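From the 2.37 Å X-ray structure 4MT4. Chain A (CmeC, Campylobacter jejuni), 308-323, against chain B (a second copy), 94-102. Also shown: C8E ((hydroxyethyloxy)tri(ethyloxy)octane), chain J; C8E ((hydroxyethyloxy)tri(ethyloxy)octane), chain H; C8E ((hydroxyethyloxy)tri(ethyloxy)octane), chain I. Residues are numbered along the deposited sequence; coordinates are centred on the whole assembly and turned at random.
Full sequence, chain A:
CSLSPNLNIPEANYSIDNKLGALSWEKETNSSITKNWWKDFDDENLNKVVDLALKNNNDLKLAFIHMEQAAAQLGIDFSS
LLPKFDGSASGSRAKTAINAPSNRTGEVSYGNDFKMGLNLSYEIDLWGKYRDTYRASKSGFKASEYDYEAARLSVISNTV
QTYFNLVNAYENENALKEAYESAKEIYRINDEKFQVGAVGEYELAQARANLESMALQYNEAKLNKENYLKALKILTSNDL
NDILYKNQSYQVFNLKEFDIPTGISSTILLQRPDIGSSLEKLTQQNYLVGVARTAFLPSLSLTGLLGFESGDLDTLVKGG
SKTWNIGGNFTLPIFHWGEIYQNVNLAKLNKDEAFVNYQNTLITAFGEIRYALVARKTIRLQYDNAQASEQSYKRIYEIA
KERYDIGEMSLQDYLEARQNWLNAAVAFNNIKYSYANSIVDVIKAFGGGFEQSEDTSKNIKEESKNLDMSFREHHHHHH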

ATOM      1  N   PHE A 308     -15.666 -44.606  32.787  1.00 50.44           N
ATOM      2  CA  PHE A 308     -15.332 -45.281  34.032  1.00 37.08           C
ATOM      3  C   PHE A 308     -14.734 -44.341  35.073  1.00 40.21           C
ATOM      4  O   PHE A 308     -14.086 -43.349  34.735  1.00 43.24           O
ATOM      5  CB  PHE A 308     -14.351 -46.423  33.762  1.00 38.51           C
ATOM      6  CG  PHE A 308     -14.857 -47.449  32.788  1.00 48.15           C
ATOM      7  CD1 PHE A 308     -15.594 -48.536  33.227  1.00 47.50           C
ATOM      8  CD2 PHE A 308     -14.584 -47.332  31.435  1.00 54.52           C
ATOM      9  CE1 PHE A 308     -16.056 -49.481  32.337  1.00 51.81           C
ATOM     10  CE2 PHE A 308     -15.044 -48.276  30.538  1.00 44.78           C
ATOM     11  CZ  PHE A 308     -15.781 -49.351  30.990  1.00 53.41           C
ATOM     12  N   GLU A 309     -14.962 -44.665  36.345  1.00 43.79           N
ATOM     13  CA  GLU A 309     -14.298 -43.978  37.449  1.00 38.15           C
ATOM     14  C   GLU A 309     -14.082 -44.917  38.633  1.00 47.98           C
ATOM     15  O   GLU A 309     -14.987 -45.645  39.037  1.00 44.84           O
ATOM     16  CB  GLU A 309     -15.098 -42.751  37.897  1.00 32.06           C
ATOM     17  CG  GLU A 309     -14.430 -41.978  39.026  1.00 41.37           C
ATOM     18  CD  GLU A 309     -15.209 -40.751  39.455  1.00 50.25           C
ATOM     19  OE1 GLU A 309     -16.357 -40.579  38.995  1.00 60.22           O
ATOM     20  OE2 GLU A 309     -14.671 -39.956  40.256  1.00 47.05           O
ATOM     21  N   SER A 310     -12.877 -44.889  39.188  1.00 42.87           N
ATOM     22  CA  SER A 310     -12.545 -45.732  40.325  1.00 42.73           C
ATOM     23  C   SER A 310     -11.465 -45.094  41.187  1.00 47.66           C
ATOM     24  O   SER A 310     -10.705 -44.248  40.721  1.00 43.27           O
ATOM     25  CB  SER A 310     -12.086 -47.113  39.854  1.00 41.60           C
ATOM     26  OG  SER A 310     -11.731 -47.936  40.954  1.00 48.89           O
ATOM     27  N   GLY A 311     -11.405 -45.504  42.449  1.00 37.65           N
ATOM     28  CA  GLY A 311     -10.362 -45.050  43.349  1.00 32.22           C
ATOM     29  C   GLY A 311      -9.128 -45.917  43.212  1.00 38.29           C
ATOM     30  O   GLY A 311      -8.061 -45.596  43.736  1.00 42.79           O
ATOM     31  N   ASP A 312      -9.283 -47.027  42.498  1.00 37.00           N
ATOM     32  CA  ASP A 312      -8.192 -47.962  42.263  1.00 42.25           C
ATOM     33  C   ASP A 312      -8.100 -48.303  40.780  1.00 42.57           C
ATOM     34  O   ASP A 312      -9.118 -48.488  40.111  1.00 48.13           O
ATOM     35  CB  ASP A 312      -8.387 -49.232  43.094  1.00 38.55           C
ATOM     36  CG  ASP A 312      -8.693 -48.932  44.550  1.00 55.78           C
ATOM     37  OD1 ASP A 312      -9.888 -48.821  44.897  1.00 64.04           O
ATOM     38  OD2 ASP A 312      -7.738 -48.802  45.345  1.00 61.78           O
ATOM     39  N   LEU A 313      -6.875 -48.384  40.271  1.00 39.60           N
ATOM     40  CA  LEU A 313      -6.640 -48.613  38.849  1.00 46.73           C
ATOM     41  C   LEU A 313      -7.025 -50.028  38.419  1.00 52.27           C
ATOM     42  O   LEU A 313      -7.471 -50.243  37.295  1.00 41.56           O
ATOM     43  CB  LEU A 313      -5.172 -48.352  38.507  1.00 44.40           C
ATOM     44  CG  LEU A 313      -4.795 -48.418  37.025  1.00 47.94           C
ATOM     45  CD1 LEU A 313      -5.598 -47.408  36.218  1.00 46.17           C
ATOM     46  CD2 LEU A 313      -3.303 -48.198  36.838  1.00 46.64           C
ATOM     47  N   ASP A 314      -6.858 -50.987  39.324  1.00 45.08           N
ATOM     48  CA  ASP A 314      -7.139 -52.388  39.020  1.00 44.73           C
ATOM     49  C   ASP A 314      -8.621 -52.653  38.749  1.00 48.58           C
ATOM     50  O   ASP A 314      -8.967 -53.625  38.080  1.00 49.64           O
ATOM     51  CB  ASP A 314      -6.651 -53.286  40.162  1.00 58.65           C
ATOM     52  CG  ASP A 314      -6.993 -52.732  41.526  1.00 67.94           C
ATOM     53  OD1 ASP A 314      -6.675 -51.553  41.779  1.00 75.94           O
ATOM     54  OD2 ASP A 314      -7.583 -53.473  42.339  1.00 54.30           O
ATOM     55  N   THR A 315      -9.488 -51.785  39.262  1.00 42.19           N
ATOM     56  CA  THR A 315     -10.929 -51.944  39.079  1.00 36.23           C
ATOM     57  C   THR A 315     -11.517 -50.882  38.154  1.00 50.11           C
ATOM     58  O   THR A 315     -12.725 -50.642  38.164  1.00 44.62           O
ATOM     59  CB  THR A 315     -11.674 -51.879  40.421  1.00 49.30           C
ATOM     60  OG1 THR A 315     -11.485 -50.587  41.010  1.00 40.14           O
ATOM     61  CG2 THR A 315     -11.153 -52.945  41.370  1.00 44.74           C
ATOM     62  N   LEU A 316     -10.664 -50.251  37.354  1.00 42.05           N
ATOM     63  CA  LEU A 316     -11.083 -49.125  36.525  1.00 38.46           C
ATOM     64  C   LEU A 316     -12.096 -49.524  35.454  1.00 40.02           C
ATOM     65  O   LEU A 316     -13.075 -48.819  35.233  1.00 42.49           O
ATOM     66  CB  LEU A 316      -9.869 -48.466  35.870  1.00 44.84           C
ATOM     67  CG  LEU A 316     -10.182 -47.230  35.027  1.00 52.14           C
ATOM     68  CD1 LEU A 316     -10.946 -46.207  35.854  1.00 38.11           C
ATOM     69  CD2 LEU A 316      -8.904 -46.630  34.472  1.00 50.22           C
ATOM     70  N   VAL A 317     -11.863 -50.651  34.790  1.00 38.00           N
ATOM     71  CA  VAL A 317     -12.773 -51.095  33.739  1.00 50.10           C
ATOM     72  C   VAL A 317     -13.699 -52.207  34.220  1.00 51.99           C
ATOM     73  O   VAL A 317     -14.222 -52.980  33.420  1.00 59.93           O
ATOM     74  CB  VAL A 317     -12.007 -51.576  32.490  1.00 43.57           C
ATOM     75  CG1 VAL A 317     -11.306 -50.405  31.821  1.00 39.05           C
ATOM     76  CG2 VAL A 317     -11.012 -52.668  32.849  1.00 53.72           C
ATOM     77  N   LYS A 318     -13.903 -52.279  35.532  1.00 50.29           N
ATOM     78  CA  LYS A 318     -14.857 -53.219  36.108  1.00 49.06           C
ATOM     79  C   LYS A 318     -16.275 -52.664  35.997  1.00 57.03           C
ATOM     80  O   LYS A 318     -16.466 -51.478  35.729  1.00 45.96           O
ATOM     81  CB  LYS A 318     -14.521 -53.514  37.572  1.00 53.87           C
ATOM     82  CG  LYS A 318     -13.296 -54.395  37.780  1.00 48.70           C
ATOM     83  CD  LYS A 318     -13.512 -55.795  37.223  1.00 69.56           C
ATOM     84  CE  LYS A 318     -12.486 -56.775  37.777  1.00 83.64           C
ATOM     85  NZ  LYS A 318     -11.087 -56.323  37.535  1.00 85.88           N
ATOM     86  N   GLY A 319     -17.264 -53.525  36.207  1.00 50.65           N
ATOM     87  CA  GLY A 319     -18.659 -53.131  36.124  1.00 41.63           C
ATOM     88  C   GLY A 319     -19.044 -52.093  37.162  1.00 48.67           C
ATOM     89  O   GLY A 319     -19.870 -51.220  36.903  1.00 46.62           O
ATOM     90  N   GLY A 320     -18.434 -52.185  38.339  1.00 42.52           N
ATOM     91  CA  GLY A 320     -18.707 -51.253  39.419  1.00 41.34           C
ATOM     92  C   GLY A 320     -18.070 -49.890  39.215  1.00 48.87           C
ATOM     93  O   GLY A 320     -18.171 -49.015  40.075  1.00 47.49           O
ATOM     94  N   SER A 321     -17.411 -49.709  38.076  1.00 39.30           N
ATOM     95  CA  SER A 321     -16.763 -48.443  37.764  1.00 44.86           C
ATOM     96  C   SER A 321     -17.474 -47.710  36.632  1.00 46.83           C
ATOM     97  O   SER A 321     -17.180 -46.546  36.357  1.00 46.11           O
ATOM     98  CB  SER A 321     -15.295 -48.670  37.401  1.00 40.62           C
ATOM     99  OG  SER A 321     -14.572 -49.186  38.502  1.00 45.51           O
ATOM    100  N   LYS A 322     -18.410 -48.394  35.979  1.00 50.58           N
ATOM    101  CA  LYS A 322     -19.184 -47.792  34.898  1.00 44.22           C
ATOM    102  C   LYS A 322     -19.951 -46.569  35.384  1.00 47.44           C
ATOM    103  O   LYS A 322     -20.610 -46.609  36.424  1.00 46.88           O
ATOM    104  CB  LYS A 322     -20.149 -48.811  34.293  1.00 42.95           C
ATOM    105  CG  LYS A 322     -19.466 -49.929  33.525  1.00 54.36           C
ATOM    106  CD  LYS A 322     -20.477 -50.900  32.942  1.00 59.89           C
ATOM    107  CE  LYS A 322     -21.337 -51.518  34.030  1.00 82.99           C
ATOM    108  NZ  LYS A 322     -22.317 -52.494  33.481  1.00 86.51           N
ATOM    109  N   THR A 323     -19.855 -45.482  34.625  1.00 50.99           N
ATOM    110  CA  THR A 323     -20.506 -44.231  34.992  1.00 43.81           C
ATOM    111  C   THR A 323     -20.891 -43.411  33.762  1.00 48.79           C
ATOM    112  O   THR A 323     -20.289 -43.546  32.696  1.00 47.66           O
ATOM    113  CB  THR A 323     -19.601 -43.371  35.900  1.00 47.30           C
ATOM    114  OG1 THR A 323     -20.309 -42.194  36.309  1.00 52.89           O
ATOM    115  CG2 THR A 323     -18.331 -42.963  35.161  1.00 37.18           C
TER
ATOM    116  N   ALA B  94     -26.830 -38.210  36.737  1.00 43.80           N
ATOM    117  CA  ALA B  94     -25.579 -38.959  36.724  1.00 38.82           C
ATOM    118  C   ALA B  94     -25.695 -40.324  37.390  1.00 50.63           C
ATOM    119  O   ALA B  94     -26.302 -40.465  38.450  1.00 47.79           O
ATOM    120  CB  ALA B  94     -24.480 -38.150  37.396  1.00 33.95           C
ATOM    121  N   LYS B  95     -25.106 -41.329  36.751  1.00 47.03           N
ATOM    122  CA  LYS B  95     -24.932 -42.631  37.375  1.00 43.72           C
ATOM    123  C   LYS B  95     -23.545 -42.697  37.993  1.00 50.21           C
ATOM    124  O   LYS B  95     -22.561 -42.972  37.308  1.00 47.09           O
ATOM    125  CB  LYS B  95     -25.119 -43.767  36.368  1.00 48.12           C
ATOM    126  CG  LYS B  95     -24.911 -45.150  36.973  1.00 44.60           C
ATOM    127  CD  LYS B  95     -25.116 -46.269  35.962  1.00 42.70           C
ATOM    128  CE  LYS B  95     -23.866 -46.526  35.137  1.00 58.57           C
ATOM    129  NZ  LYS B  95     -24.059 -47.667  34.198  1.00 55.68           N
ATOM    130  N   THR B  96     -23.467 -42.425  39.290  1.00 44.92           N
ATOM    131  CA  THR B  96     -22.194 -42.456  39.990  1.00 42.74           C
ATOM    132  C   THR B  96     -21.789 -43.898  40.268  1.00 49.70           C
ATOM    133  O   THR B  96     -22.553 -44.668  40.847  1.00 49.48           O
ATOM    134  CB  THR B  96     -22.256 -41.659  41.304  1.00 49.55           C
ATOM    135  OG1 THR B  96     -22.530 -40.282  41.011  1.00 41.79           O
ATOM    136  CG2 THR B  96     -20.937 -41.757  42.051  1.00 48.75           C
ATOM    137  N   ALA B  97     -20.585 -44.257  39.834  1.00 46.07           N
ATOM    138  CA  ALA B  97     -20.098 -45.624  39.964  1.00 46.13           C
ATOM    139  C   ALA B  97     -19.924 -46.025  41.423  1.00 46.44           C
ATOM    140  O   ALA B  97     -19.817 -45.172  42.304  1.00 53.11           O
ATOM    141  CB  ALA B  97     -18.785 -45.785  39.216  1.00 41.28           C
ATOM    142  N   ILE B  98     -19.906 -47.332  41.666  1.00 46.39           N
ATOM    143  CA  ILE B  98     -19.672 -47.860  43.005  1.00 45.08           C
ATOM    144  C   ILE B  98     -18.242 -47.570  43.444  1.00 50.74           C
ATOM    145  O   ILE B  98     -17.983 -47.272  44.610  1.00 47.09           O
ATOM    146  CB  ILE B  98     -19.925 -49.382  43.064  1.00 46.13           C
ATOM    147  CG1 ILE B  98     -21.288 -49.723  42.459  1.00 57.46           C
ATOM    148  CG2 ILE B  98     -19.824 -49.890  44.493  1.00 48.13           C
ATOM    149  CD1 ILE B  98     -21.592 -51.207  42.446  1.00 57.65           C
ATOM    150  N   ASN B  99     -17.319 -47.653  42.491  1.00 49.96           N
ATOM    151  CA  ASN B  99     -15.900 -47.481  42.771  1.00 40.81           C
ATOM    152  C   ASN B  99     -15.471 -46.019  42.813  1.00 44.36           C
ATOM    153  O   ASN B  99     -14.307 -45.713  43.074  1.00 56.35           O
ATOM    154  CB  ASN B  99     -15.068 -48.234  41.731  1.00 41.68           C
ATOM    155  CG  ASN B  99     -15.262 -49.736  41.808  1.00 40.80           C
ATOM    156  OD1 ASN B  99     -15.477 -50.290  42.885  1.00 50.25           O
ATOM    157  ND2 ASN B  99     -15.191 -50.403  40.661  1.00 41.74           N
ATOM    158  N   ALA B 100     -16.412 -45.116  42.556  1.00 48.36           N
ATOM    159  CA  ALA B 100     -16.129 -43.689  42.642  1.00 52.61           C
ATOM    160  C   ALA B 100     -15.906 -43.296  44.099  1.00 45.72           C
ATOM    161  O   ALA B 100     -16.709 -43.645  44.963  1.00 56.79           O
ATOM    162  CB  ALA B 100     -17.264 -42.879  42.029  1.00 41.34           C
ATOM    163  N   PRO B 101     -14.810 -42.569  44.373  1.00 59.63           N
ATOM    164  CA  PRO B 101     -14.421 -42.159  45.729  1.00 50.27           C
ATOM    165  C   PRO B 101     -15.505 -41.363  46.457  1.00 59.04           C
ATOM    166  O   PRO B 101     -15.541 -41.353  47.688  1.00 67.63           O
ATOM    167  CB  PRO B 101     -13.183 -41.286  45.489  1.00 47.41           C
ATOM    168  CG  PRO B 101     -12.642 -41.750  44.184  1.00 56.33           C
ATOM    169  CD  PRO B 101     -13.844 -42.105  43.363  1.00 51.50           C
ATOM    170  N   SER B 102     -16.375 -40.703  45.700  1.00 54.70           N
ATOM    171  CA  SER B 102     -17.449 -39.910  46.285  1.00 61.34           C
ATOM    172  C   SER B 102     -18.628 -40.786  46.704  1.00 68.99           C
ATOM    173  O   SER B 102     -19.500 -40.349  47.455  1.00 76.06           O
ATOM    174  CB  SER B 102     -17.915 -38.835  45.303  1.00 63.79           C
ATOM    175  OG  SER B 102     -18.354 -39.412  44.085  1.00 64.57           O
TER
HETATM  176  C1  C8E J1007      -8.824 -47.500  26.183  1.00 82.99           C
HETATM  177  C2  C8E J1007      -9.345 -48.539  27.116  1.00 72.31           C
HETATM  178  C3  C8E J1007     -10.779 -48.928  26.988  1.00 93.09           C
HETATM  179  C4  C8E J1007     -11.293 -50.005  27.884  1.00 71.87           C
HETATM  180  C5  C8E J1007     -12.676 -50.500  27.635  1.00 55.45           C
HETATM  181  C6  C8E J1007     -13.208 -51.570  28.526  1.00 69.07           C
HETATM  182  C7  C8E J1007     -14.521 -52.173  28.157  1.00 75.24           C
HETATM  183  C8  C8E J1007     -14.952 -53.407  28.874  1.00 80.33           C
HETATM  184  O9  C8E J1007     -16.069 -53.316  29.677  1.00 94.59           O
HETATM  185  C10 C8E J1007     -16.548 -54.443  30.308  1.00 84.90           C
HETATM  186  C11 C8E J1007     -16.906 -54.332  31.751  1.00 75.36           C
HETATM  187  O12 C8E J1007     -17.536 -55.408  32.339  1.00 86.83           O
HETATM  188  C13 C8E J1007     -16.795 -56.509  32.710  1.00 91.26           C
HETATM  189  C14 C8E J1007     -17.217 -57.255  33.931  1.00 86.31           C
HETATM  190  O15 C8E J1007     -16.915 -56.707  35.159  1.00 76.38           O
HETATM  191  C16 C8E J1007     -17.534 -57.198  36.289  1.00 56.70           C
HETATM  192  C17 C8E J1007     -17.248 -56.520  37.586  1.00 65.63           C
HETATM  193  O18 C8E J1007     -18.005 -56.884  38.678  1.00 85.54           O
HETATM  194  C19 C8E J1007     -17.692 -56.389  39.925  1.00 83.73           C
HETATM  195  C20 C8E J1007     -17.903 -54.935  40.173  1.00 67.80           C
HETATM  196  O21 C8E J1007     -16.905 -54.066  39.784  1.00 67.51           O
HETATM  197  C1  C8E H1005     -22.377 -42.501  22.322  1.00 50.68           C
HETATM  198  C2  C8E H1005     -23.118 -43.594  23.016  1.00 65.91           C
HETATM  199  C3  C8E H1005     -23.973 -43.224  24.179  1.00 65.44           C
HETATM  200  C4  C8E H1005     -24.598 -44.333  24.953  1.00 62.54           C
HETATM  201  C5  C8E H1005     -25.636 -43.968  25.956  1.00 72.79           C
HETATM  202  C6  C8E H1005     -25.926 -44.957  27.032  1.00 71.98           C
HETATM  203  C7  C8E H1005     -27.078 -44.659  27.926  1.00 80.08           C
HETATM  204  C8  C8E H1005     -27.233 -45.489  29.153  1.00 68.89           C
HETATM  205  O9  C8E H1005     -28.522 -45.739  29.566  1.00 58.59           O
HETATM  206  C10 C8E H1005     -28.781 -45.915  30.906  1.00 69.18           C
HETATM  207  C11 C8E H1005     -30.154 -46.345  31.291  1.00 54.49           C
HETATM  208  O12 C8E H1005     -30.393 -46.624  32.617  1.00 63.97           O
HETATM  209  C13 C8E H1005     -29.384 -47.123  33.413  1.00 87.09           C
HETATM  210  C14 C8E H1005     -29.523 -48.510  33.945  1.00 58.59           C
HETATM  211  O15 C8E H1005     -29.176 -49.556  33.118  1.00 48.38           O
HETATM  212  C16 C8E H1005     -29.267 -50.848  33.590  1.00 71.61           C
HETATM  213  C17 C8E H1005     -28.638 -51.133  34.910  1.00 74.88           C
HETATM  214  O18 C8E H1005     -27.511 -51.929  34.929  1.00 92.02           O
HETATM  215  C19 C8E H1005     -26.614 -51.879  33.882  1.00 85.06           C
HETATM  216  C20 C8E H1005     -25.518 -50.870  33.939  1.00 91.46           C
HETATM  217  O21 C8E H1005     -24.549 -50.922  32.957  1.00 91.41           O
HETATM  218  C1  C8E I1006     -26.892 -50.843  29.044  1.00 74.64           C
HETATM  219  C2  C8E I1006     -26.659 -49.621  29.834  1.00 71.40           C
HETATM  220  C3  C8E I1006     -25.823 -48.475  29.294  1.00 84.68           C
HETATM  221  C4  C8E I1006     -24.382 -48.258  29.717  1.00 80.16           C
HETATM  222  C5  C8E I1006     -23.486 -49.403  29.615  1.00 82.46           C
HETATM  223  C6  C8E I1006     -22.264 -49.099  28.916  1.00 71.63           C
HETATM  224  C7  C8E I1006     -21.438 -50.307  28.691  1.00 62.26           C
HETATM  225  C8  C8E I1006     -20.071 -49.742  28.790  1.00 70.37           C
HETATM  226  O9  C8E I1006     -19.712 -48.715  28.010  1.00 75.16           O
HETATM  227  C10 C8E I1006     -18.550 -48.218  28.452  1.00 57.01           C
HETATM  228  C11 C8E I1006     -17.934 -47.439  27.397  1.00 65.00           C
HETATM  229  O12 C8E I1006     -16.946 -46.647  27.890  1.00 82.75           O
HETATM  230  C13 C8E I1006     -16.225 -45.839  27.085  1.00 78.53           C
HETATM  231  C14 C8E I1006     -14.847 -45.729  27.537  1.00 65.42           C
HETATM  232  O15 C8E I1006     -14.118 -44.841  26.832  1.00 68.25           O
HETATM  233  C16 C8E I1006     -12.762 -44.917  26.666  1.00 67.94           C
HETATM  234  C17 C8E I1006     -11.956 -43.654  26.617  1.00 65.75           C
HETATM  235  O18 C8E I1006     -10.760 -43.528  25.948  1.00 81.88           O
HETATM  236  C19 C8E I1006     -10.321 -42.303  25.833  1.00 88.97           C
HETATM  237  C20 C8E I1006      -8.864 -42.358  25.790  1.00 95.03           C
HETATM  238  O21 C8E I1006      -7.981 -41.335  26.132  1.00 87.00           O
HETATM  239  O   HOH W   1     -18.785 -41.987  38.792  1.00 46.47           O
HETATM  240  O   HOH W   2     -15.768 -39.415  42.847  1.00 50.11           O
HETATM  241  O   HOH W   3     -12.357 -50.284  43.527  1.00 51.31           O

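This is a small polar contact between two copies of CmeC, in which the loop of chain B around N99(B) settles into a turn-rich segment of chain A and is held mainly by backbone groups and short side chains. N99(B) has the largest covered area of any residue here, and its CA-to-CB bond points toward chain A. Asparagine suits the place because its short side chain carries an amide donor while its backbone N and O remain free to bond. Its ND2 donates to S321(A) OG at 2.6 Å in a nearly straight hydrogen bond; that hydroxyl in turn donates to T315(A) O over a very short 2.4 Å, so the serine relays the amide into the turn running from T315(A) to K318(A). N99(B) N donates to G320(A) O at 2.9 Å, while I98(B) N reaches the same G320(A) O at 2.9 Å in a weak bond, and N99(B) O accepts a weak bond of 3.0 Å from G311(A) N.

G320(A) has no side chain; an ideal CB would point toward chain B, 3.4 Å from N99(B) ND2, and would clash with O21 of the chain J detergent, which accepts a 2.8 Å hydrogen bond from G320(A) N. A97(B) offers only a methyl, which fits among carbonyls: its CB lies 3.4 Å from each of G320(A) O, S321(A) O and K322(A) O.

Farther along, T323(A) OG1 donates to K95(B) O at 2.6 Å, a side chain capturing a backbone carbonyl. Water 1 reinforces this corner, donating to T323(A) OG1 and to E309(A) OE1 and accepting from A97(B) N. The extended E309(A) side chain, both chi1 and chi2 t, brings its carboxylate within reach of that water, while OE2 packs 3.9 Å from P101(B) CD. The K95(B) side chain brings CE 3.5 Å from K322(A) O, without a direct hydrogen bond across the two stretches.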